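Local atomic coordinates of DTDP-4-dehydrorhamnose reductase, rfbD ortholog (Clostridium acetobutylicum, PDB entry 1VL0), a protein that probably catalyses the NAD(P)H-dependent reduction of dTDP-6-deoxy-L-lyxo-4-hexulose to dTDP-L-rhamnose, a step of rhamnose biosynthesis, and is seen here with bound NADH. Residues Ala71-Val76 and Asp84-Ile89; Ile111-Val116 and Lys139-Gly144; Ala161-Asp166 and Thr193-Val198; Ala75-Glu80 and Arg253-Pro258. One frame throughout, in Å; residues are numbered along the deposited sequence.

Contact 1: Ala71-Val76 and Asp84-Ile89; sequences AAHTAV and DLAYKI. With NAI (1,4-dihydronicotinamide adenine dinucleotide), chain D.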
# COMPACT_ATOMS: atom_id res chain seq x y z
N ALA A 71 3.37 -19.43 -12.10
CA ALA A 71 4.80 -19.48 -12.39
C ALA A 71 5.57 -18.96 -11.19
O ALA A 71 5.17 -17.97 -10.60
CB ALA A 71 5.10 -18.61 -13.58
N ALA A 72 6.68 -19.59 -10.85
CA ALA A 72 7.54 -19.11 -9.79
C ALA A 72 8.88 -19.79 -9.88
O ALA A 72 8.99 -20.78 -10.54
CB ALA A 72 6.91 -19.38 -8.44
N HIS A 73 9.88 -19.21 -9.20
CA HIS A 73 11.20 -19.79 -8.93
C HIS A 73 11.08 -20.31 -7.50
O HIS A 73 11.19 -19.54 -6.53
CB HIS A 73 12.28 -18.70 -9.03
CG HIS A 73 13.70 -19.21 -8.94
ND1 HIS A 73 14.02 -20.44 -8.42
CD2 HIS A 73 14.87 -18.62 -9.28
CE1 HIS A 73 15.33 -20.61 -8.48
NE2 HIS A 73 15.87 -19.52 -9.00
N THR A 74 10.77 -21.60 -7.39
CA THR A 74 10.45 -22.24 -6.12
C THR A 74 11.60 -23.00 -5.50
O THR A 74 11.46 -23.44 -4.37
CB THR A 74 9.24 -23.19 -6.27
OG1 THR A 74 9.38 -24.08 -7.39
CG2 THR A 74 8.01 -22.40 -6.59
N ALA A 75 12.70 -23.19 -6.23
CA ALA A 75 13.92 -23.73 -5.62
C ALA A 75 14.42 -22.74 -4.55
O ALA A 75 15.14 -21.77 -4.83
CB ALA A 75 15.00 -24.00 -6.69
N VAL A 76 14.04 -23.01 -3.30
CA VAL A 76 14.25 -22.06 -2.20
C VAL A 76 15.72 -21.78 -1.94
O VAL A 76 16.11 -20.62 -1.78
CB VAL A 76 13.53 -22.53 -0.91
CG1 VAL A 76 13.97 -21.74 0.30
CG2 VAL A 76 12.03 -22.44 -1.08
N ASP A 84 18.81 -12.20 -8.44
CA ASP A 84 18.30 -11.42 -9.59
C ASP A 84 17.20 -12.20 -10.30
O ASP A 84 16.11 -11.72 -10.50
CB ASP A 84 19.42 -11.12 -10.57
CG ASP A 84 20.44 -10.16 -10.02
OD1 ASP A 84 20.24 -9.61 -8.90
OD2 ASP A 84 21.49 -9.90 -10.64
N LEU A 85 17.48 -13.46 -10.59
CA LEU A 85 16.53 -14.31 -11.24
C LEU A 85 15.28 -14.53 -10.40
O LEU A 85 14.18 -14.55 -10.93
CB LEU A 85 17.19 -15.66 -11.61
CG LEU A 85 16.30 -16.61 -12.42
CD1 LEU A 85 15.88 -15.98 -13.74
CD2 LEU A 85 17.00 -17.94 -12.68
N ALA A 86 15.43 -14.72 -9.09
CA ALA A 86 14.26 -14.81 -8.22
C ALA A 86 13.40 -13.55 -8.29
O ALA A 86 12.18 -13.63 -8.30
CB ALA A 86 14.72 -15.06 -6.79
N TYR A 87 14.02 -12.38 -8.31
CA TYR A 87 13.30 -11.11 -8.39
C TYR A 87 12.56 -11.04 -9.72
O TYR A 87 11.37 -10.72 -9.75
CB TYR A 87 14.23 -9.90 -8.20
CG TYR A 87 14.24 -9.39 -6.78
CD1 TYR A 87 13.05 -8.91 -6.20
CD2 TYR A 87 15.38 -9.37 -6.03
CE1 TYR A 87 13.02 -8.42 -4.91
CE2 TYR A 87 15.34 -8.89 -4.74
CZ TYR A 87 14.16 -8.43 -4.18
OH TYR A 87 14.13 -7.97 -2.88
N LYS A 88 13.23 -11.44 -10.80
CA LYS A 88 12.61 -11.38 -12.12
C LYS A 88 11.37 -12.24 -12.20
O LYS A 88 10.33 -11.80 -12.69
CB LYS A 88 13.58 -11.82 -13.23
CG LYS A 88 14.69 -10.86 -13.50
CD LYS A 88 15.52 -11.38 -14.71
CE LYS A 88 16.74 -10.48 -14.94
NZ LYS A 88 17.59 -10.88 -16.09
N ILE A 89 11.48 -13.49 -11.71
CA ILE A 89 10.37 -14.41 -11.82
C ILE A 89 9.34 -14.18 -10.73
O ILE A 89 8.15 -14.24 -10.98
CB ILE A 89 10.87 -15.88 -11.79
CG1 ILE A 89 11.85 -16.14 -12.96
CG2 ILE A 89 9.66 -16.87 -11.91
CD1 ILE A 89 12.40 -17.60 -13.05
PA NAI D . 5.87 -25.66 -10.05
O1A NAI D . 7.33 -25.46 -9.73
O2A NAI D . 5.42 -27.10 -10.01
O5B NAI D . 5.61 -24.91 -11.44
C5B NAI D . 6.04 -23.57 -11.56
C4B NAI D . 6.12 -23.14 -13.02
O4B NAI D . 6.90 -21.95 -13.13
C3B NAI D . 6.83 -24.13 -13.95
O3B NAI D . 5.91 -24.68 -14.88
C2B NAI D . 7.89 -23.25 -14.62
O2B NAI D . 8.27 -23.65 -15.93
C1B NAI D . 7.20 -21.89 -14.51
N9A NAI D . 7.95 -20.68 -14.90
C8A NAI D . 9.22 -20.38 -14.52
N7A NAI D . 9.58 -19.22 -15.10
C5A NAI D . 8.57 -18.76 -15.88
C6A NAI D . 8.45 -17.62 -16.68
N6A NAI D . 9.44 -16.76 -16.80
N1A NAI D . 7.27 -17.41 -17.37
C2A NAI D . 6.22 -18.32 -17.25
N3A NAI D . 6.35 -19.46 -16.49
C4A NAI D . 7.51 -19.68 -15.78
O3 NAI D . 5.02 -24.72 -9.06
PN NAI D . 3.91 -25.19 -7.99
O1N NAI D . 2.58 -25.31 -8.62
O2N NAI D . 4.52 -26.19 -7.09
O5D NAI D . 3.74 -23.77 -7.22
C5D NAI D . 2.63 -22.94 -7.55
C4D NAI D . 2.67 -21.70 -6.70
O4D NAI D . 2.64 -22.01 -5.29
C3D NAI D . 3.93 -20.86 -6.95
O3D NAI D . 3.45 -19.56 -7.16
C2D NAI D . 4.76 -20.98 -5.68
O2D NAI D . 5.55 -19.86 -5.30
C1D NAI D . 3.65 -21.24 -4.65
N1N NAI D . 4.09 -21.99 -3.48
C2N NAI D . 4.38 -23.33 -3.62
C3N NAI D . 4.78 -24.03 -2.48
C7N NAI D . 5.44 -25.37 -2.62
O7N NAI D . 5.54 -26.17 -1.47
N7N NAI D . 5.90 -25.78 -3.81
C4N NAI D . 4.87 -23.38 -1.25
C5N NAI D . 4.58 -22.02 -1.12
C6N NAI D . 4.19 -21.35 -2.28
O HOH W 1 5.81 -15.31 -10.51
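The imidazole of His73 is the ring that meets the helix, and segment 84-89 touches it obliquely, through CD2: this atom lies 3.9 Å from Ala86 N and also meets CG of Leu85, whose side chain crosses that of His73 at about a right angle. At the ring edge, in plane, sits the methyl of Ala75. With CG anti to the backbone N, chi1 -173° carries the ring out toward the helix, onto Leu85 and Ala86, while NE2 is hydrogen-bonded to Gln82.

One turn further on, Ile89 CG2 lies 3.6 Å from His73 N and equally near Ala72 C, against the backbone itself. Its CD1 touches both CB of His73 and, at 3.8 Å, N7A of the NADH adenine. From the loop, the methyl of Ala71 comes to 3.3 Å from N3A of the same base. No direct hydrogen bond joins the segments; instead one water donates both to Ala71 O (2.7 Å) and to Ile89 O (2.6 Å). Ala72 N donates to the ribose oxygen O4B at 3.3 Å, with an N-H...O angle of 155°, and Thr74 OG1 gives a weak bond to phosphate oxygen O1A. The loop after strand 66-69, packed on helix 83-104, thus lines the dinucleotide, as in a Rossmann-type fold. The chemistry is divided: apolar carbons border the adenine, while backbone N-H and hydroxyl groups address the ribose and diphosphate.

Contact 2: Ile111-Val116 and Lys139-Gly144; sequences ISTDYV and KTKLEG. With NAI (1,4-dihydronicotinamide adenine dinucleotide), chain D.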
# COMPACT_ATOMS: atom_id res chain seq x y z
N ILE A 111 -0.40 -16.45 -6.83
CA ILE A 111 -0.18 -17.44 -5.84
C ILE A 111 1.12 -17.11 -5.08
O ILE A 111 2.16 -16.82 -5.70
CB ILE A 111 -0.11 -18.88 -6.46
CG1 ILE A 111 -1.29 -19.16 -7.40
CG2 ILE A 111 -0.04 -19.90 -5.31
CD1 ILE A 111 -2.64 -19.33 -6.75
N SER A 112 1.05 -17.16 -3.76
CA SER A 112 2.15 -16.78 -2.93
C SER A 112 2.40 -17.84 -1.83
O SER A 112 1.93 -18.99 -1.93
CB SER A 112 1.89 -15.39 -2.30
OG SER A 112 3.07 -14.78 -1.74
N THR A 113 3.11 -17.45 -0.77
CA THR A 113 3.80 -18.38 0.11
C THR A 113 3.77 -17.98 1.58
O THR A 113 3.76 -16.82 1.95
CB THR A 113 5.27 -18.58 -0.40
OG1 THR A 113 6.00 -19.48 0.46
CG2 THR A 113 6.07 -17.29 -0.38
N ASP A 114 3.76 -19.00 2.42
CA ASP A 114 4.04 -18.87 3.87
C ASP A 114 5.43 -18.37 4.20
O ASP A 114 5.67 -17.90 5.29
CB ASP A 114 3.83 -20.26 4.55
CG ASP A 114 4.83 -21.34 4.07
OD1 ASP A 114 4.98 -21.54 2.84
OD2 ASP A 114 5.52 -22.04 4.85
N TYR A 115 6.36 -18.41 3.25
CA TYR A 115 7.70 -17.84 3.49
C TYR A 115 7.73 -16.30 3.57
O TYR A 115 8.77 -15.71 3.77
CB TYR A 115 8.69 -18.28 2.38
CG TYR A 115 9.33 -19.65 2.62
CD1 TYR A 115 8.58 -20.80 2.56
CD2 TYR A 115 10.68 -19.76 2.89
CE1 TYR A 115 9.15 -22.03 2.78
CE2 TYR A 115 11.26 -20.97 3.10
CZ TYR A 115 10.48 -22.11 3.04
OH TYR A 115 11.04 -23.35 3.26
N VAL A 116 6.58 -15.64 3.39
CA VAL A 116 6.52 -14.19 3.68
C VAL A 116 6.59 -13.91 5.17
O VAL A 116 6.81 -12.78 5.55
CB VAL A 116 5.29 -13.49 3.06
CG1 VAL A 116 5.28 -13.70 1.51
CG2 VAL A 116 3.99 -13.96 3.66
N LYS A 139 11.27 -13.02 0.28
CA LYS A 139 11.37 -11.59 0.03
C LYS A 139 10.90 -11.25 -1.37
O LYS A 139 10.15 -10.32 -1.57
CB LYS A 139 12.82 -11.13 0.24
CG LYS A 139 13.14 -9.72 -0.29
CD LYS A 139 12.27 -8.59 0.36
CE LYS A 139 12.73 -7.20 -0.13
NZ LYS A 139 12.05 -6.06 0.60
N THR A 140 11.34 -12.04 -2.34
CA THR A 140 10.94 -11.84 -3.76
C THR A 140 9.47 -12.15 -4.03
O THR A 140 8.84 -11.46 -4.80
CB THR A 140 11.81 -12.69 -4.71
OG1 THR A 140 11.67 -14.11 -4.44
CG2 THR A 140 13.30 -12.32 -4.54
N LYS A 141 8.93 -13.19 -3.40
CA LYS A 141 7.50 -13.47 -3.50
C LYS A 141 6.71 -12.35 -2.84
O LYS A 141 5.69 -11.95 -3.34
CB LYS A 141 7.13 -14.80 -2.83
CG LYS A 141 7.70 -16.04 -3.48
CD LYS A 141 7.00 -16.33 -4.83
CE LYS A 141 5.52 -16.71 -4.67
NZ LYS A 141 4.90 -16.99 -6.01
N LEU A 142 7.16 -11.83 -1.72
CA LEU A 142 6.47 -10.70 -1.07
C LEU A 142 6.40 -9.45 -1.96
O LEU A 142 5.38 -8.79 -2.05
CB LEU A 142 7.11 -10.32 0.25
CG LEU A 142 6.45 -9.14 0.96
CD1 LEU A 142 5.08 -9.43 1.44
CD2 LEU A 142 7.30 -8.72 2.15
N GLU A 143 7.51 -9.12 -2.59
CA GLU A 143 7.53 -7.98 -3.46
C GLU A 143 6.60 -8.20 -4.64
O GLU A 143 5.97 -7.25 -5.12
CB GLU A 143 8.97 -7.67 -3.91
CG GLU A 143 9.85 -7.19 -2.76
CD GLU A 143 9.38 -5.89 -2.11
OE1 GLU A 143 8.63 -5.09 -2.77
OE2 GLU A 143 9.81 -5.67 -0.95
N GLY A 144 6.49 -9.44 -5.08
CA GLY A 144 5.49 -9.81 -6.11
C GLY A 144 4.10 -9.46 -5.63
O GLY A 144 3.36 -8.85 -6.33
PA NAI D . 5.87 -25.66 -10.05
O1A NAI D . 7.33 -25.46 -9.73
O2A NAI D . 5.42 -27.10 -10.01
O5B NAI D . 5.61 -24.91 -11.44
C5B NAI D . 6.04 -23.57 -11.56
C4B NAI D . 6.12 -23.14 -13.02
O4B NAI D . 6.90 -21.95 -13.13
C3B NAI D . 6.83 -24.13 -13.95
O3B NAI D . 5.91 -24.68 -14.88
C2B NAI D . 7.89 -23.25 -14.62
O2B NAI D . 8.27 -23.65 -15.93
C1B NAI D . 7.20 -21.89 -14.51
N9A NAI D . 7.95 -20.68 -14.90
C8A NAI D . 9.22 -20.38 -14.52
N7A NAI D . 9.58 -19.22 -15.10
C5A NAI D . 8.57 -18.76 -15.88
C6A NAI D . 8.45 -17.62 -16.68
N6A NAI D . 9.44 -16.76 -16.80
N1A NAI D . 7.27 -17.41 -17.37
C2A NAI D . 6.22 -18.32 -17.25
N3A NAI D . 6.35 -19.46 -16.49
C4A NAI D . 7.51 -19.68 -15.78
O3 NAI D . 5.02 -24.72 -9.06
PN NAI D . 3.91 -25.19 -7.99
O1N NAI D . 2.58 -25.31 -8.62
O2N NAI D . 4.52 -26.19 -7.09
O5D NAI D . 3.74 -23.77 -7.22
C5D NAI D . 2.63 -22.94 -7.55
C4D NAI D . 2.67 -21.70 -6.70
O4D NAI D . 2.64 -22.01 -5.29
C3D NAI D . 3.93 -20.86 -6.95
O3D NAI D . 3.45 -19.56 -7.16
C2D NAI D . 4.76 -20.98 -5.68
O2D NAI D . 5.55 -19.86 -5.30
C1D NAI D . 3.65 -21.24 -4.65
N1N NAI D . 4.09 -21.99 -3.48
C2N NAI D . 4.38 -23.33 -3.62
C3N NAI D . 4.78 -24.03 -2.48
C7N NAI D . 5.44 -25.37 -2.62
O7N NAI D . 5.54 -26.17 -1.47
N7N NAI D . 5.90 -25.78 -3.81
C4N NAI D . 4.87 -23.38 -1.25
C5N NAI D . 4.58 -22.02 -1.12
C6N NAI D . 4.19 -21.35 -2.28
O HOH W 2 3.84 -13.57 -4.44
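Lys141 leaves helix 139-144 toward strand 111-113, and its CB and CG both lie 3.7 Å from CG2 of Thr113, the two side chains crossing at about a right angle. Bends at chi2 and chi3 then turn the chain back along the strand. CD passes 3.8 Å from O2D of the NADH nicotinamide ribose; CE comes nearer the same hydroxyl and also approaches Ile111 O. At the tip, Lys141 NZ donates to Ile111 O at 2.8 Å. Lys141 NZ also bonds both ribose hydroxyls, O2D at 3.0 Å and O3D at 3.2 Å, which fixes the ammonium group between strand and ribose. Tyr137 and Lys141 have the Tyr-X-X-X-Lys spacing of short-chain dehydrogenases/reductases, and the lysine holds the nicotinamide ribose as in that family. Thr113 OG1 accepts from Tyr115 N in an ST turn where the strand ends, and Val116 CG1 packs on Leu142 CB. Strand 107-113 lies beside strand 155-164; helix 136-151 crosses it obliquely, the short segments' axes approaching to 8.2 Å with directions 140° apart, and Thr140 faces helix 83-104.

Contact 3: Ala161-Asp166 and Thr193-Val198; sequences AWLYGD and TPTSTV. With NAI (1,4-dihydronicotinamide adenine dinucleotide), chain D.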
# COMPACT_ATOMS: atom_id res chain seq x y z
N ALA A 161 1.31 -23.41 0.98
CA ALA A 161 2.50 -24.00 1.60
C ALA A 161 2.49 -25.50 1.44
O ALA A 161 1.42 -26.11 1.28
CB ALA A 161 2.52 -23.66 3.11
N TRP A 162 3.69 -26.09 1.49
CA TRP A 162 3.87 -27.55 1.59
C TRP A 162 3.02 -28.21 0.52
O TRP A 162 2.24 -29.13 0.78
CB TRP A 162 3.45 -28.04 2.96
CG TRP A 162 4.33 -27.60 4.07
CD1 TRP A 162 5.09 -26.45 4.16
CD2 TRP A 162 4.52 -28.29 5.31
NE1 TRP A 162 5.73 -26.40 5.37
CE2 TRP A 162 5.43 -27.52 6.09
CE3 TRP A 162 4.07 -29.50 5.82
CZ2 TRP A 162 5.87 -27.93 7.34
CZ3 TRP A 162 4.48 -29.88 7.04
CH2 TRP A 162 5.38 -29.11 7.80
N LEU A 163 3.19 -27.76 -0.71
CA LEU A 163 2.25 -28.08 -1.76
C LEU A 163 2.63 -29.33 -2.59
O LEU A 163 3.77 -29.46 -3.06
CB LEU A 163 2.12 -26.89 -2.72
CG LEU A 163 1.04 -26.98 -3.76
CD1 LEU A 163 -0.33 -26.93 -3.13
CD2 LEU A 163 1.22 -25.86 -4.79
N TYR A 164 1.67 -30.22 -2.80
CA TYR A 164 1.92 -31.43 -3.57
C TYR A 164 0.83 -31.60 -4.60
O TYR A 164 -0.31 -31.21 -4.42
CB TYR A 164 2.07 -32.70 -2.68
CG TYR A 164 0.83 -33.00 -1.84
CD1 TYR A 164 -0.20 -33.74 -2.36
CD2 TYR A 164 0.71 -32.54 -0.56
CE1 TYR A 164 -1.32 -34.01 -1.63
CE2 TYR A 164 -0.39 -32.80 0.18
CZ TYR A 164 -1.40 -33.56 -0.35
OH TYR A 164 -2.54 -33.78 0.36
N GLY A 165 1.22 -32.21 -5.70
CA GLY A 165 0.31 -32.49 -6.81
C GLY A 165 1.09 -33.14 -7.95
O GLY A 165 2.03 -33.91 -7.72
N ASP A 166 0.68 -32.80 -9.16
CA ASP A 166 1.21 -33.38 -10.37
C ASP A 166 2.59 -32.75 -10.76
O ASP A 166 2.72 -31.93 -11.67
CB ASP A 166 0.18 -33.22 -11.48
CG ASP A 166 0.50 -34.06 -12.72
OD1 ASP A 166 1.50 -34.81 -12.69
OD2 ASP A 166 -0.25 -34.07 -13.72
N THR A 193 1.25 -27.28 7.35
CA THR A 193 0.20 -28.17 6.94
C THR A 193 0.41 -28.55 5.46
O THR A 193 0.43 -27.64 4.62
CB THR A 193 -1.17 -27.50 7.00
OG1 THR A 193 -1.29 -26.78 8.24
CG2 THR A 193 -2.27 -28.60 6.96
N PRO A 194 0.51 -29.86 5.18
CA PRO A 194 0.58 -30.37 3.79
C PRO A 194 -0.65 -29.95 3.04
O PRO A 194 -1.74 -30.02 3.62
CB PRO A 194 0.58 -31.89 3.99
CG PRO A 194 1.14 -32.08 5.43
CD PRO A 194 0.57 -30.95 6.19
N THR A 195 -0.49 -29.51 1.77
CA THR A 195 -1.58 -28.99 1.00
C THR A 195 -1.60 -29.57 -0.37
O THR A 195 -0.57 -29.61 -1.03
CB THR A 195 -1.50 -27.44 0.93
OG1 THR A 195 -1.61 -26.93 2.27
CG2 THR A 195 -2.71 -26.83 0.18
N SER A 196 -2.76 -30.09 -0.73
CA SER A 196 -2.95 -30.72 -2.06
C SER A 196 -3.33 -29.63 -3.02
O SER A 196 -4.07 -28.75 -2.65
CB SER A 196 -4.11 -31.77 -2.03
OG SER A 196 -4.32 -32.31 -3.35
N THR A 197 -2.90 -29.72 -4.28
CA THR A 197 -3.35 -28.77 -5.30
C THR A 197 -4.83 -28.85 -5.57
O THR A 197 -5.44 -27.93 -6.14
CB THR A 197 -2.61 -28.98 -6.64
OG1 THR A 197 -2.65 -30.38 -7.01
CG2 THR A 197 -1.15 -28.63 -6.51
N VAL A 198 -5.45 -29.96 -5.24
CA VAL A 198 -6.87 -30.12 -5.50
C VAL A 198 -7.62 -29.10 -4.68
O VAL A 198 -8.54 -28.48 -5.17
CB VAL A 198 -7.37 -31.55 -5.11
CG1 VAL A 198 -8.92 -31.64 -5.12
CG2 VAL A 198 -6.72 -32.58 -6.04
PA NAI D . 5.87 -25.66 -10.05
O1A NAI D . 7.33 -25.46 -9.73
O2A NAI D . 5.42 -27.10 -10.01
O5B NAI D . 5.61 -24.91 -11.44
C5B NAI D . 6.04 -23.57 -11.56
C4B NAI D . 6.12 -23.14 -13.02
O4B NAI D . 6.90 -21.95 -13.13
C3B NAI D . 6.83 -24.13 -13.95
O3B NAI D . 5.91 -24.68 -14.88
C2B NAI D . 7.89 -23.25 -14.62
O2B NAI D . 8.27 -23.65 -15.93
C1B NAI D . 7.20 -21.89 -14.51
N9A NAI D . 7.95 -20.68 -14.90
C8A NAI D . 9.22 -20.38 -14.52
N7A NAI D . 9.58 -19.22 -15.10
C5A NAI D . 8.57 -18.76 -15.88
C6A NAI D . 8.45 -17.62 -16.68
N6A NAI D . 9.44 -16.76 -16.80
N1A NAI D . 7.27 -17.41 -17.37
C2A NAI D . 6.22 -18.32 -17.25
N3A NAI D . 6.35 -19.46 -16.49
C4A NAI D . 7.51 -19.68 -15.78
O3 NAI D . 5.02 -24.72 -9.06
PN NAI D . 3.91 -25.19 -7.99
O1N NAI D . 2.58 -25.31 -8.62
O2N NAI D . 4.52 -26.19 -7.09
O5D NAI D . 3.74 -23.77 -7.22
C5D NAI D . 2.63 -22.94 -7.55
C4D NAI D . 2.67 -21.70 -6.70
O4D NAI D . 2.64 -22.01 -5.29
C3D NAI D . 3.93 -20.86 -6.95
O3D NAI D . 3.45 -19.56 -7.16
C2D NAI D . 4.76 -20.98 -5.68
O2D NAI D . 5.55 -19.86 -5.30
C1D NAI D . 3.65 -21.24 -4.65
N1N NAI D . 4.09 -21.99 -3.48
C2N NAI D . 4.38 -23.33 -3.62
C3N NAI D . 4.78 -24.03 -2.48
C7N NAI D . 5.44 -25.37 -2.62
O7N NAI D . 5.54 -26.17 -1.47
N7N NAI D . 5.90 -25.78 -3.81
C4N NAI D . 4.87 -23.38 -1.25
C5N NAI D . 4.58 -22.02 -1.12
C6N NAI D . 4.19 -21.35 -2.28
O HOH W 3 -2.69 -32.69 2.56
O HOH W 4 -2.91 -32.84 -5.73
O HOH W 5 -1.45 -30.99 -9.38
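Thr195 O receives Tyr164 N at 2.9 Å, and the CA-H of Leu163 approaches the same oxygen as a CA-H...O contact. Thr195 N in turn donates to Trp162 O at 2.9 Å, and Thr197 N reaches Tyr164 O at 3.0 Å. This alternation gives parallel pairing of Leu163 with Thr195 and of Tyr164 with Ser196.

The Tyr164 ring folds back over the neighbouring strand because its CG stands between the backbone N and the carbonyl carbon (chi1 60°). Ser196 CA meets one face in a CH-pi contact, 3.8 Å from the centroid and 19° off the normal, while Pro194 CB touches the edge at CE2. Trp162 lies alongside Pro194, its CE3 3.8 Å from Pro194 CD, and stacks on Trp226. On the other side of the sheet, Leu163 CD1 packs against the Thr197 methyl. Ser196 OG caps the following helix by accepting from Val198 N at 3.2 Å.

Leu163 N donates to the nicotinamide carboxamide O7N at 2.9 Å with an angle of 174°. The end of strand 155-164 thus holds the nicotinamide, while its parallel neighbour 191-196 leads into helix 197-210. Parallel strands with the cofactor at the C-terminal end of one are consistent with the Rossmann-type fold of the extended short-chain dehydrogenases/reductases, the group to which this family belongs.

Contact 4: Ala75-Glu80 and Arg253-Pro258; sequences AVDKCE and RPAKRP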
# COMPACT_ATOMS: atom_id res chain seq x y z
N ALA A 75 12.70 -23.19 -6.23
CA ALA A 75 13.92 -23.73 -5.62
C ALA A 75 14.42 -22.74 -4.55
O ALA A 75 15.14 -21.77 -4.83
CB ALA A 75 15.00 -24.00 -6.69
N VAL A 76 14.04 -23.01 -3.30
CA VAL A 76 14.25 -22.06 -2.20
C VAL A 76 15.72 -21.78 -1.94
O VAL A 76 16.11 -20.62 -1.78
CB VAL A 76 13.53 -22.53 -0.91
CG1 VAL A 76 13.97 -21.74 0.30
CG2 VAL A 76 12.03 -22.44 -1.08
N ASP A 77 16.53 -22.82 -1.87
CA ASP A 77 17.96 -22.64 -1.60
C ASP A 77 18.64 -21.96 -2.77
O ASP A 77 19.49 -21.11 -2.56
CB ASP A 77 18.64 -23.99 -1.28
CG ASP A 77 18.12 -24.63 0.01
OD1 ASP A 77 18.07 -23.93 1.05
OD2 ASP A 77 17.73 -25.81 0.07
N LYS A 78 18.28 -22.35 -3.99
CA LYS A 78 18.85 -21.72 -5.20
C LYS A 78 18.51 -20.23 -5.34
O LYS A 78 19.26 -19.49 -5.97
CB LYS A 78 18.42 -22.48 -6.49
CG LYS A 78 19.40 -23.56 -6.95
N CYS A 79 17.39 -19.78 -4.77
CA CYS A 79 17.06 -18.34 -4.78
C CYS A 79 18.12 -17.50 -4.07
O CYS A 79 18.38 -16.36 -4.47
CB CYS A 79 15.69 -18.08 -4.13
SG CYS A 79 14.27 -18.63 -5.10
N GLU A 80 18.74 -18.05 -3.04
CA GLU A 80 19.76 -17.33 -2.27
C GLU A 80 20.95 -16.99 -3.13
O GLU A 80 21.52 -15.93 -2.99
CB GLU A 80 20.25 -18.12 -1.06
CG GLU A 80 19.20 -18.41 0.00
CD GLU A 80 18.59 -17.15 0.62
OE1 GLU A 80 19.24 -16.07 0.67
OE2 GLU A 80 17.44 -17.27 1.08
N ARG A 253 20.87 -25.88 5.51
CA ARG A 253 20.65 -25.47 4.11
C ARG A 253 20.88 -23.98 3.92
O ARG A 253 20.81 -23.22 4.88
CB ARG A 253 19.22 -25.77 3.69
CG ARG A 253 18.80 -27.24 3.58
CD ARG A 253 19.51 -28.12 2.59
NE ARG A 253 18.59 -28.31 1.46
CZ ARG A 253 17.38 -28.90 1.55
NH1 ARG A 253 16.93 -29.39 2.71
NH2 ARG A 253 16.60 -29.01 0.47
N PRO A 254 21.17 -23.55 2.68
CA PRO A 254 21.40 -22.11 2.38
C PRO A 254 20.28 -21.14 2.76
O PRO A 254 20.57 -20.01 3.16
CB PRO A 254 21.61 -22.10 0.85
CG PRO A 254 22.10 -23.48 0.53
CD PRO A 254 21.40 -24.40 1.50
N ALA A 255 19.03 -21.56 2.61
CA ALA A 255 17.88 -20.72 2.94
C ALA A 255 17.32 -21.01 4.37
O ALA A 255 17.14 -22.18 4.75
CB ALA A 255 16.77 -20.89 1.90
N LYS A 256 17.06 -19.93 5.12
CA LYS A 256 16.36 -20.02 6.41
C LYS A 256 14.92 -20.49 6.18
O LYS A 256 14.19 -19.91 5.35
CB LYS A 256 16.34 -18.66 7.16
CG LYS A 256 17.71 -18.16 7.63
CD LYS A 256 17.66 -16.72 8.19
N ARG A 257 14.54 -21.57 6.89
CA ARG A 257 13.18 -22.12 6.87
C ARG A 257 12.46 -21.83 8.17
O ARG A 257 13.07 -21.89 9.24
CB ARG A 257 13.21 -23.62 6.64
CG ARG A 257 13.28 -23.95 5.16
CD ARG A 257 14.05 -25.17 4.86
NE ARG A 257 14.08 -25.42 3.42
CZ ARG A 257 15.07 -25.07 2.61
NH1 ARG A 257 16.14 -24.40 3.06
NH2 ARG A 257 14.98 -25.39 1.32
N PRO A 258 11.17 -21.54 8.10
CA PRO A 258 10.42 -21.12 9.26
C PRO A 258 10.24 -22.30 10.20
O PRO A 258 10.00 -23.41 9.75
CB PRO A 258 9.05 -20.69 8.68
CG PRO A 258 9.18 -20.73 7.21
CD PRO A 258 10.29 -21.69 6.92
O HOH W 6 17.61 -17.45 3.93
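The side chains of Asp77 and Arg257 cross at about a right angle, their carboxylate and guanidinium planes 44° apart, and yet Arg257 grips the acid end-on with two nitrogens. Arg257 NH1 donates at 2.8 Å to Asp77 OD1, which is met on its syn side and lies 2° out of the guanidinium plane of Arg257; NH2 reaches OD2 at 3.0 Å from above the carboxylate plane. Arg253 approaches across Asp77 too, its plane turned 54° from the carboxylate, and forms a salt bridge from NE to OD2 at 3.0 Å. The three residues make a salt-bridge network that fastens the start of short helix 76-81 to the loop between strand 242-246 and helix 266-270. OD1 spends its anti lone pair on Ala255 N at 3.0 Å, so two donors hold that oxygen. Val76 comes at Arg257 from the opposite direction, laying CG1 over one guanidinium face, 3.8 Å above its plane, while Ala255 CB abuts the same methyl. Glu80 OE2 bonds to Ala136 N and, through a water, is linked to Lys256 N.

Contacts 1, 2 and 3 follow one another along the chain, and contact 4, which shares Ala75 and Val76 with contact 1, closes a long loop that encloses contacts 2 and 3. Contacts 1 and 2 have centres about 10 Å apart and touch where helix 83-104 meets helix 136-151; both also reach a second subunit. Contacts 2 and 3, about 17 Å apart between centres, lie on neighbouring strands 107-113 and 155-164 of one sheet, meeting through Asp114 and Ala161. Contacts 1, 2 and 3 all touch NADH, from adenine to nicotinamide. Contact 4, about 13 Å from contact 2 between centres, joins it through Tyr115 and Arg257, tying a distant loop to the rim of the cofactor-binding region.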